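Local coordinates for protein cytosolic phospholipase A2 delta (Homo sapiens, PDB 5IXC) that hydrolyses glycerophospholipids at the sn-2 position in a calcium-dependent manner, preferring linoleic acid there, with membrane association mediated by its N-terminal C2 domain, at residues E46-V51 with T67-S72; K448-R453 with P502-G507; V257-P262 with V269-K274. All coordinates share one frame; numbering follows the deposited sequence.

Interaction 1 of 3, residues E46-V51 with T67-S72; sequences EADPYV and TLTDTS. With BA (barium ion), chain E.
Asp48 reaches the backbone amide of Asp70 with one carboxylate oxygen and turns the same group to a metal, in the calcium-binding loop region of the N-terminal C2 domain. Taking the backbone bonds first, Leu68 N donates to Pro49 O at 2.9 Å and Thr71 N to Ala47 O at 3.0 Å, so the loop 67-72 follows the entry into strand 49-55.

The side-chain polar contacts cluster at the metal end. Asp70 N meets Asp48 OD2 at 2.9 Å in a nearly straight bond (165°). With CG turned beside its own backbone N (chi1 -50°), Asp48 also presents both oxygens to barium, OD1 at 2.9 Å and OD2 at 3.1 Å. Glu46 O binds barium at 2.7 Å. Ser45 completes the protein side of the site, and Asp98, itself a predicted calcium ligand, accepts a hydrogen bond from Asp48 N. The extended outer chain of Glu46 carries OE2 to within 3.2 Å of Ser72 OG, whose hydroxyl is also bonded to Leu38 O, and a water links Ser72 OG to Ala47 N.

Apolar contact is modest: Pro49 CD lies against Leu68 CB, and Tyr50 CD2 approaches Thr67 CB obliquely at 4.0 Å, while the Tyr50 hydroxyl bonds Asp105 and its ring receives Lys64 in a cation-pi contact.

Asp48 OD2 thus serves the cation and a backbone amide together. The amide probably helps hold the carboxylate in its two-oxygen grip, coupling loop position to metal binding, consistent with the calcium-ligand role predicted for Asp48.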
loop_
_atom_site.group_PDB
_atom_site.type_symbol
_atom_site.label_atom_id
_atom_site.label_comp_id
_atom_site.label_asym_id
_atom_site.label_seq_id
_atom_site.Cartn_x
_atom_site.Cartn_y
_atom_site.Cartn_z
ATOM N N GLU A 46 34.816 2.759 29.861
ATOM C CA GLU A 46 35.212 2.498 28.472
ATOM C C GLU A 46 34.351 1.417 27.856
ATOM O O GLU A 46 33.863 0.541 28.554
ATOM C CB GLU A 46 36.681 2.106 28.347
ATOM C CG GLU A 46 37.507 3.213 27.736
ATOM C CD GLU A 46 38.921 2.811 27.400
ATOM O OE1 GLU A 46 39.549 2.110 28.226
ATOM O OE2 GLU A 46 39.406 3.227 26.320
ATOM N N ALA A 47 34.165 1.492 26.547
ATOM C CA ALA A 47 33.315 0.541 25.844
ATOM C C ALA A 47 33.895 -0.872 25.910
ATOM O O ALA A 47 35.101 -1.054 26.021
ATOM C CB ALA A 47 33.115 0.968 24.399
ATOM N N ASP A 48 32.999 -1.854 25.882
ATOM C CA ASP A 48 33.333 -3.271 25.685
ATOM C C ASP A 48 32.753 -3.740 24.358
ATOM O O ASP A 48 31.739 -4.439 24.327
ATOM C CB ASP A 48 32.750 -4.103 26.801
ATOM C CG ASP A 48 33.078 -3.547 28.140
ATOM O OD1 ASP A 48 32.127 -3.251 28.893
ATOM O OD2 ASP A 48 34.282 -3.365 28.434
ATOM N N PRO A 49 33.400 -3.360 23.252
ATOM C CA PRO A 49 32.696 -3.370 21.981
ATOM C C PRO A 49 32.731 -4.679 21.210
ATOM O O PRO A 49 33.660 -5.479 21.341
ATOM C CB PRO A 49 33.426 -2.295 21.179
ATOM C CG PRO A 49 34.805 -2.313 21.727
ATOM C CD PRO A 49 34.780 -2.892 23.107
ATOM N N TYR A 50 31.708 -4.856 20.387
ATOM C CA TYR A 50 31.732 -5.858 19.339
ATOM C C TYR A 50 30.963 -5.360 18.142
ATOM O O TYR A 50 30.171 -4.427 18.240
ATOM C CB TYR A 50 31.134 -7.174 19.811
ATOM C CG TYR A 50 29.697 -7.080 20.237
ATOM C CD1 TYR A 50 28.671 -7.241 19.326
ATOM C CD2 TYR A 50 29.363 -6.836 21.564
ATOM C CE1 TYR A 50 27.347 -7.158 19.725
ATOM C CE2 TYR A 50 28.043 -6.762 21.975
ATOM C CZ TYR A 50 27.042 -6.923 21.056
ATOM O OH TYR A 50 25.737 -6.841 21.471
ATOM N N VAL A 51 31.203 -6.017 17.019
ATOM C CA VAL A 51 30.560 -5.685 15.755
ATOM C C VAL A 51 29.492 -6.714 15.416
ATOM O O VAL A 51 29.662 -7.893 15.688
ATOM C CB VAL A 51 31.590 -5.605 14.613
ATOM C CG1 VAL A 51 30.923 -5.289 13.280
ATOM C CG2 VAL A 51 32.621 -4.542 14.935
ATOM N N THR A 67 33.729 -10.080 21.618
ATOM C CA THR A 67 33.554 -8.832 22.340
ATOM C C THR A 67 34.847 -8.519 23.090
ATOM O O THR A 67 35.378 -9.361 23.784
ATOM C CB THR A 67 32.326 -8.864 23.269
ATOM O OG1 THR A 67 32.402 -7.774 24.193
ATOM C CG2 THR A 67 32.248 -10.162 24.044
ATOM N N LEU A 68 35.371 -7.314 22.891
ATOM C CA LEU A 68 36.587 -6.845 23.575
ATOM C C LEU A 68 36.203 -5.990 24.776
ATOM O O LEU A 68 35.061 -5.534 24.876
ATOM C CB LEU A 68 37.485 -6.054 22.619
ATOM C CG LEU A 68 38.280 -6.887 21.605
ATOM C CD1 LEU A 68 38.901 -6.025 20.516
ATOM C CD2 LEU A 68 39.373 -7.683 22.295
ATOM N N THR A 69 37.141 -5.778 25.691
ATOM C CA THR A 69 36.816 -5.084 26.946
ATOM C C THR A 69 37.672 -3.850 27.164
ATOM O O THR A 69 38.865 -3.856 26.897
ATOM C CB THR A 69 36.926 -6.014 28.172
ATOM O OG1 THR A 69 38.098 -6.818 28.056
ATOM C CG2 THR A 69 35.720 -6.940 28.261
ATOM N N ASP A 70 37.026 -2.794 27.640
ATOM C CA ASP A 70 37.673 -1.511 27.958
ATOM C C ASP A 70 38.624 -1.016 26.871
ATOM O O ASP A 70 39.819 -0.862 27.119
ATOM C CB ASP A 70 38.394 -1.589 29.308
ATOM C CG ASP A 70 37.430 -1.645 30.479
ATOM O OD1 ASP A 70 36.589 -2.562 30.528
ATOM O OD2 ASP A 70 37.509 -0.773 31.357
ATOM N N THR A 71 38.081 -0.788 25.675
ATOM C CA THR A 71 38.848 -0.253 24.530
ATOM C C THR A 71 38.068 0.766 23.729
ATOM O O THR A 71 36.909 0.531 23.387
ATOM C CB THR A 71 39.199 -1.332 23.487
ATOM O OG1 THR A 71 39.059 -2.636 24.055
ATOM C CG2 THR A 71 40.609 -1.134 22.963
ATOM N N SER A 72 38.724 1.877 23.404
ATOM C CA SER A 72 38.212 2.830 22.398
ATOM C C SER A 72 38.822 2.579 21.020
ATOM O O SER A 72 38.447 3.220 20.042
ATOM C CB SER A 72 38.474 4.277 22.818
ATOM O OG SER A 72 37.757 4.599 23.997
HETATM BA BA BA E . 33.437 -1.191 30.525
HETATM O O HOH W 1 35.048 3.428 24.487
#

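Interaction 2 of 3, residues K448-R453 with P502-G507; sequences KLSGQR and PPELFG
Glu504 folds back at chi2 (87°) and Arg453 bends at chi3 (-130°), and these two turns of otherwise long chains bring carboxylate and guanidinium together, while Leu449, with CG opposite its backbone N (chi1 173°), extends a methyl to Pro503. The setting is the patatin-like catalytic domain, where the 3-10 turn that begins at Leu449 meets the turn at Pro502-Leu505, each lying in a connection between regular elements. The second turn is closed by its own backbone bond, Leu505 N to Pro502 O at 2.9 Å.

Apolar packing forms the inner half of the contact. Leu449 CD2 rests on Pro503 CB at 3.7 Å, the two side chains crossing at about a right angle, and the Pro503 ring also reaches the backbone of the neighbouring turn, with CG 4.1 Å from Ser450 CA. Val492 of strand 492-494 touches both Leu449 and Pro503, and Leu527 of helix 524-531 packs on Leu449, so the pair belongs to a wider apolar cluster between helix and sheet.

Charge occupies the outer half. Arg453 and Glu504 form a salt bridge, although the exact place of NH2 is doubtful because the model sets it too close to the carboxylate. Arg453 NE makes a weak hydrogen bond to Pro489 O, and Arg518 touches Glu504 from another loop. Ser450 sends its hydroxyl elsewhere, to Glu521 OE1. What Ser450 offers to this contact is carbon: its CB lies 3.9 Å from OE1 of Glu504.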
loop_
_atom_site.group_PDB
_atom_site.type_symbol
_atom_site.label_atom_id
_atom_site.label_comp_id
_atom_site.label_asym_id
_atom_site.label_seq_id
_atom_site.Cartn_x
_atom_site.Cartn_y
_atom_site.Cartn_z
ATOM N N LYS A 448 -17.638 -6.865 0.942
ATOM C CA LYS A 448 -16.209 -7.141 0.752
ATOM C C LYS A 448 -15.755 -6.821 -0.674
ATOM O O LYS A 448 -16.468 -7.099 -1.633
ATOM C CB LYS A 448 -15.903 -8.603 1.096
ATOM C CG LYS A 448 -16.194 -8.947 2.555
ATOM C CD LYS A 448 -15.724 -10.339 2.963
ATOM C CE LYS A 448 -16.700 -11.418 2.523
ATOM N NZ LYS A 448 -16.366 -12.742 3.113
ATOM N N LEU A 449 -14.556 -6.257 -0.799
ATOM C CA LEU A 449 -14.038 -5.770 -2.087
ATOM C C LEU A 449 -14.154 -6.798 -3.224
ATOM O O LEU A 449 -14.543 -6.448 -4.339
ATOM C CB LEU A 449 -12.585 -5.289 -1.947
ATOM C CG LEU A 449 -11.815 -4.896 -3.219
ATOM C CD1 LEU A 449 -12.495 -3.776 -3.991
ATOM C CD2 LEU A 449 -10.399 -4.487 -2.858
ATOM N N SER A 450 -13.811 -8.052 -2.946
ATOM C CA SER A 450 -13.952 -9.138 -3.934
ATOM C C SER A 450 -15.381 -9.238 -4.464
ATOM O O SER A 450 -15.598 -9.546 -5.632
ATOM C CB SER A 450 -13.564 -10.470 -3.314
ATOM O OG SER A 450 -14.451 -10.786 -2.260
ATOM N N GLY A 451 -16.347 -8.960 -3.591
ATOM C CA GLY A 451 -17.774 -8.939 -3.952
ATOM C C GLY A 451 -18.228 -7.909 -4.977
ATOM O O GLY A 451 -19.270 -8.068 -5.598
ATOM N N GLN A 452 -17.456 -6.847 -5.150
ATOM C CA GLN A 452 -17.777 -5.799 -6.117
ATOM C C GLN A 452 -17.543 -6.233 -7.557
ATOM O O GLN A 452 -17.831 -5.483 -8.477
ATOM C CB GLN A 452 -16.956 -4.542 -5.844
ATOM C CG GLN A 452 -17.260 -3.869 -4.523
ATOM C CD GLN A 452 -16.388 -2.650 -4.300
ATOM O OE1 GLN A 452 -15.747 -2.162 -5.232
ATOM N NE2 GLN A 452 -16.374 -2.142 -3.074
ATOM N N ARG A 453 -17.002 -7.424 -7.766
ATOM C CA ARG A 453 -16.937 -7.981 -9.121
ATOM C C ARG A 453 -18.328 -8.098 -9.725
ATOM O O ARG A 453 -18.513 -7.886 -10.920
ATOM C CB ARG A 453 -16.285 -9.346 -9.110
ATOM C CG ARG A 453 -14.799 -9.297 -8.832
ATOM C CD ARG A 453 -14.213 -10.694 -8.833
ATOM N NE ARG A 453 -13.402 -10.925 -7.652
ATOM C CZ ARG A 453 -12.802 -12.071 -7.368
ATOM N NH1 ARG A 453 -12.903 -13.109 -8.188
ATOM N NH2 ARG A 453 -12.085 -12.173 -6.265
ATOM N N PRO A 502 -5.042 -11.071 -5.690
ATOM C CA PRO A 502 -6.479 -10.841 -5.676
ATOM C C PRO A 502 -6.914 -10.439 -4.261
ATOM O O PRO A 502 -6.324 -10.910 -3.287
ATOM C CB PRO A 502 -7.046 -12.201 -6.063
ATOM C CG PRO A 502 -6.045 -13.168 -5.555
ATOM C CD PRO A 502 -4.719 -12.506 -5.760
ATOM N N PRO A 503 -7.927 -9.570 -4.150
ATOM C CA PRO A 503 -8.298 -8.907 -2.900
ATOM C C PRO A 503 -8.713 -9.821 -1.753
ATOM O O PRO A 503 -8.554 -9.442 -0.589
ATOM C CB PRO A 503 -9.464 -8.010 -3.307
ATOM C CG PRO A 503 -9.954 -8.539 -4.603
ATOM C CD PRO A 503 -8.775 -9.148 -5.271
ATOM N N GLU A 504 -9.239 -11.002 -2.084
ATOM C CA GLU A 504 -9.472 -12.080 -1.080
ATOM C C GLU A 504 -8.223 -12.304 -0.230
ATOM O O GLU A 504 -8.292 -12.393 1.000
ATOM C CB GLU A 504 -9.799 -13.436 -1.725
ATOM C CG GLU A 504 -10.929 -13.464 -2.729
ATOM C CD GLU A 504 -10.453 -13.138 -4.120
ATOM O OE1 GLU A 504 -10.127 -11.956 -4.364
ATOM O OE2 GLU A 504 -10.410 -14.050 -4.971
ATOM N N LEU A 505 -7.079 -12.397 -0.909
ATOM C CA LEU A 505 -5.816 -12.723 -0.247
ATOM C C LEU A 505 -5.130 -11.527 0.422
ATOM O O LEU A 505 -4.178 -11.707 1.177
ATOM C CB LEU A 505 -4.861 -13.403 -1.227
ATOM C CG LEU A 505 -5.406 -14.672 -1.887
ATOM C CD1 LEU A 505 -4.374 -15.280 -2.819
ATOM C CD2 LEU A 505 -5.821 -15.700 -0.850
ATOM N N PHE A 506 -5.603 -10.314 0.158
ATOM C CA PHE A 506 -5.035 -9.150 0.824
ATOM C C PHE A 506 -5.263 -9.255 2.329
ATOM O O PHE A 506 -6.392 -9.354 2.788
ATOM C CB PHE A 506 -5.603 -7.827 0.299
ATOM C CG PHE A 506 -4.998 -6.633 0.963
ATOM C CD1 PHE A 506 -3.784 -6.137 0.535
ATOM C CD2 PHE A 506 -5.604 -6.049 2.066
ATOM C CE1 PHE A 506 -3.198 -5.050 1.169
ATOM C CE2 PHE A 506 -5.022 -4.962 2.711
ATOM C CZ PHE A 506 -3.818 -4.462 2.263
ATOM N N GLY A 507 -4.173 -9.220 3.084
ATOM C CA GLY A 507 -4.215 -9.411 4.536
ATOM C C GLY A 507 -3.716 -10.782 4.973
ATOM O O GLY A 507 -3.303 -10.962 6.123
#

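Interaction 3 of 3, residues V257-P262 with V269-K274; sequences VTMDVP and VRLQLK
Arg270 NH1 meets Asp260 OD1 at 3.0 Å in a nearly straight bond (172°), a salt bridge across a non-hydrogen-bonded pair of an antiparallel beta hairpin. OD1 lies at the guanidinium edge and uses its syn lone pair, while the two flat groups stand 81° apart. Arg270 reaches there by bending at chi2 (95°), which also lays one guanidinium face over Thr258 CG2.

Six backbone bonds join the strands, two at each of the pairs Val257-Leu273, Met259-Leu271 and Val261-Val269; the shortest, Val261 N to Val269 O, is 2.7 Å. In between, Thr258 CA approaches Leu271 O at 3.3 Å in a CA-H...O contact.

Packing fills the face that carries Val257, Met259, Val261, Val269, Leu271 and Leu273. Met259 CG sits 4.1 Å from both Leu271 CB and Leu273 CD1, and Val261 CG2 touches Leu271 CD1 at 3.9 Å. Leu244 and Val246 lie on Met259, and Val170 on both leucines.

The hairpin is therefore two-sided: its apolar face turns into the interior of what is probably a second C2 domain, whereas its exposed face holds a charge pair that can stay hydrated and would add a cross-strand tie beyond the backbone bonds.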
loop_
_atom_site.group_PDB
_atom_site.type_symbol
_atom_site.label_atom_id
_atom_site.label_comp_id
_atom_site.label_asym_id
_atom_site.label_seq_id
_atom_site.Cartn_x
_atom_site.Cartn_y
_atom_site.Cartn_z
ATOM N N VAL A 257 17.994 -37.624 5.590
ATOM C CA VAL A 257 18.820 -37.645 6.789
ATOM C C VAL A 257 18.016 -38.106 7.988
ATOM O O VAL A 257 16.923 -37.637 8.242
ATOM C CB VAL A 257 19.423 -36.254 7.098
ATOM C CG1 VAL A 257 20.295 -36.309 8.344
ATOM C CG2 VAL A 257 20.253 -35.743 5.929
ATOM N N THR A 258 18.591 -39.004 8.759
ATOM C CA THR A 258 17.922 -39.529 9.948
ATOM C C THR A 258 18.690 -39.096 11.195
ATOM O O THR A 258 19.876 -39.404 11.338
ATOM C CB THR A 258 17.835 -41.063 9.885
ATOM O OG1 THR A 258 17.181 -41.445 8.671
ATOM C CG2 THR A 258 17.055 -41.625 11.054
ATOM N N MET A 259 18.029 -38.348 12.073
ATOM C CA MET A 259 18.638 -37.965 13.340
ATOM C C MET A 259 17.790 -38.385 14.514
ATOM O O MET A 259 16.619 -38.057 14.596
ATOM C CB MET A 259 18.981 -36.471 13.433
ATOM C CG MET A 259 17.848 -35.476 13.261
ATOM S SD MET A 259 18.145 -33.911 14.135
ATOM C CE MET A 259 19.933 -33.751 14.088
ATOM N N ASP A 260 18.416 -39.136 15.408
ATOM C CA ASP A 260 17.839 -39.475 16.696
ATOM C C ASP A 260 18.176 -38.376 17.688
ATOM O O ASP A 260 19.333 -38.009 17.858
ATOM C CB ASP A 260 18.379 -40.810 17.178
ATOM C CG ASP A 260 18.085 -41.919 16.207
ATOM O OD1 ASP A 260 17.191 -42.733 16.515
ATOM O OD2 ASP A 260 18.713 -41.957 15.122
ATOM N N VAL A 261 17.152 -37.850 18.332
ATOM C CA VAL A 261 17.305 -36.733 19.248
ATOM C C VAL A 261 17.061 -37.245 20.663
ATOM O O VAL A 261 15.998 -37.810 20.933
ATOM C CB VAL A 261 16.319 -35.602 18.923
ATOM C CG1 VAL A 261 16.518 -34.433 19.877
ATOM C CG2 VAL A 261 16.497 -35.136 17.487
ATOM N N PRO A 262 18.048 -37.061 21.567
ATOM C CA PRO A 262 17.924 -37.651 22.889
ATOM C C PRO A 262 17.005 -36.851 23.792
ATOM O O PRO A 262 17.059 -35.625 23.819
ATOM C CB PRO A 262 19.361 -37.627 23.423
ATOM C CG PRO A 262 19.991 -36.456 22.756
ATOM C CD PRO A 262 19.309 -36.305 21.420
ATOM N N VAL A 269 13.995 -39.752 20.253
ATOM C CA VAL A 269 13.035 -39.526 19.169
ATOM C C VAL A 269 13.742 -39.543 17.826
ATOM O O VAL A 269 14.829 -38.998 17.694
ATOM C CB VAL A 269 12.250 -38.208 19.373
ATOM C CG1 VAL A 269 12.371 -37.266 18.181
ATOM C CG2 VAL A 269 10.788 -38.501 19.670
ATOM N N ARG A 270 13.110 -40.170 16.842
ATOM C CA ARG A 270 13.671 -40.310 15.498
ATOM C C ARG A 270 13.042 -39.278 14.547
ATOM O O ARG A 270 11.836 -39.089 14.543
ATOM C CB ARG A 270 13.408 -41.727 14.983
ATOM C CG ARG A 270 14.202 -42.154 13.756
ATOM C CD ARG A 270 15.473 -42.907 14.126
ATOM N NE ARG A 270 15.907 -43.828 13.076
ATOM C CZ ARG A 270 16.947 -44.657 13.167
ATOM N NH1 ARG A 270 17.683 -44.702 14.274
ATOM N NH2 ARG A 270 17.256 -45.451 12.143
ATOM N N LEU A 271 13.868 -38.615 13.745
ATOM C CA LEU A 271 13.376 -37.672 12.736
ATOM C C LEU A 271 13.908 -38.014 11.357
ATOM O O LEU A 271 15.054 -38.422 11.219
ATOM C CB LEU A 271 13.800 -36.247 13.074
ATOM C CG LEU A 271 13.355 -35.670 14.417
ATOM C CD1 LEU A 271 13.972 -34.293 14.614
ATOM C CD2 LEU A 271 11.848 -35.576 14.535
ATOM N N GLN A 272 13.069 -37.847 10.340
ATOM C CA GLN A 272 13.527 -37.908 8.951
ATOM C C GLN A 272 13.502 -36.513 8.366
ATOM O O GLN A 272 12.517 -35.795 8.504
ATOM C CB GLN A 272 12.664 -38.815 8.093
ATOM C CG GLN A 272 12.980 -40.285 8.224
ATOM C CD GLN A 272 12.493 -40.872 9.537
ATOM O OE1 GLN A 272 11.351 -40.636 9.961
ATOM N NE2 GLN A 272 13.356 -41.644 10.198
ATOM N N LEU A 273 14.598 -36.133 7.723
ATOM C CA LEU A 273 14.733 -34.805 7.186
ATOM C C LEU A 273 15.074 -34.913 5.737
ATOM O O LEU A 273 15.908 -35.733 5.358
ATOM C CB LEU A 273 15.865 -34.061 7.891
ATOM C CG LEU A 273 15.634 -33.500 9.291
ATOM C CD1 LEU A 273 15.164 -34.552 10.268
ATOM C CD2 LEU A 273 16.955 -32.933 9.759
ATOM N N LYS A 274 14.450 -34.075 4.925
ATOM C CA LYS A 274 14.886 -33.923 3.556
ATOM C C LYS A 274 14.611 -32.528 3.072
ATOM O O LYS A 274 13.630 -31.916 3.468
ATOM C CB LYS A 274 14.165 -34.905 2.651
ATOM C CG LYS A 274 15.011 -35.326 1.457
ATOM C CD LYS A 274 14.180 -35.830 0.301
ATOM C CE LYS A 274 14.848 -35.499 -1.029
ATOM N NZ LYS A 274 16.106 -36.271 -1.242
#

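The three contacts sit in separate parts of the chain, and none touches another. Along the sequence, interaction 1 comes first, interaction 3 second and interaction 2 last. Interaction 1 belongs to the N-terminal C2 domain and interaction 3 to the probable second one; their centres are 41 Å apart. Interaction 2 lies in the catalytic domain that carries the nucleophile Ser365, its centre 53 Å from that of interaction 1 and 43 Å from that of interaction 3, with nearest atoms about 25 Å apart in the latter case. Only interaction 1 includes metal ligands; interaction 2 packs two turns of the catalytic domain and interaction 3 pairs two hairpin strands.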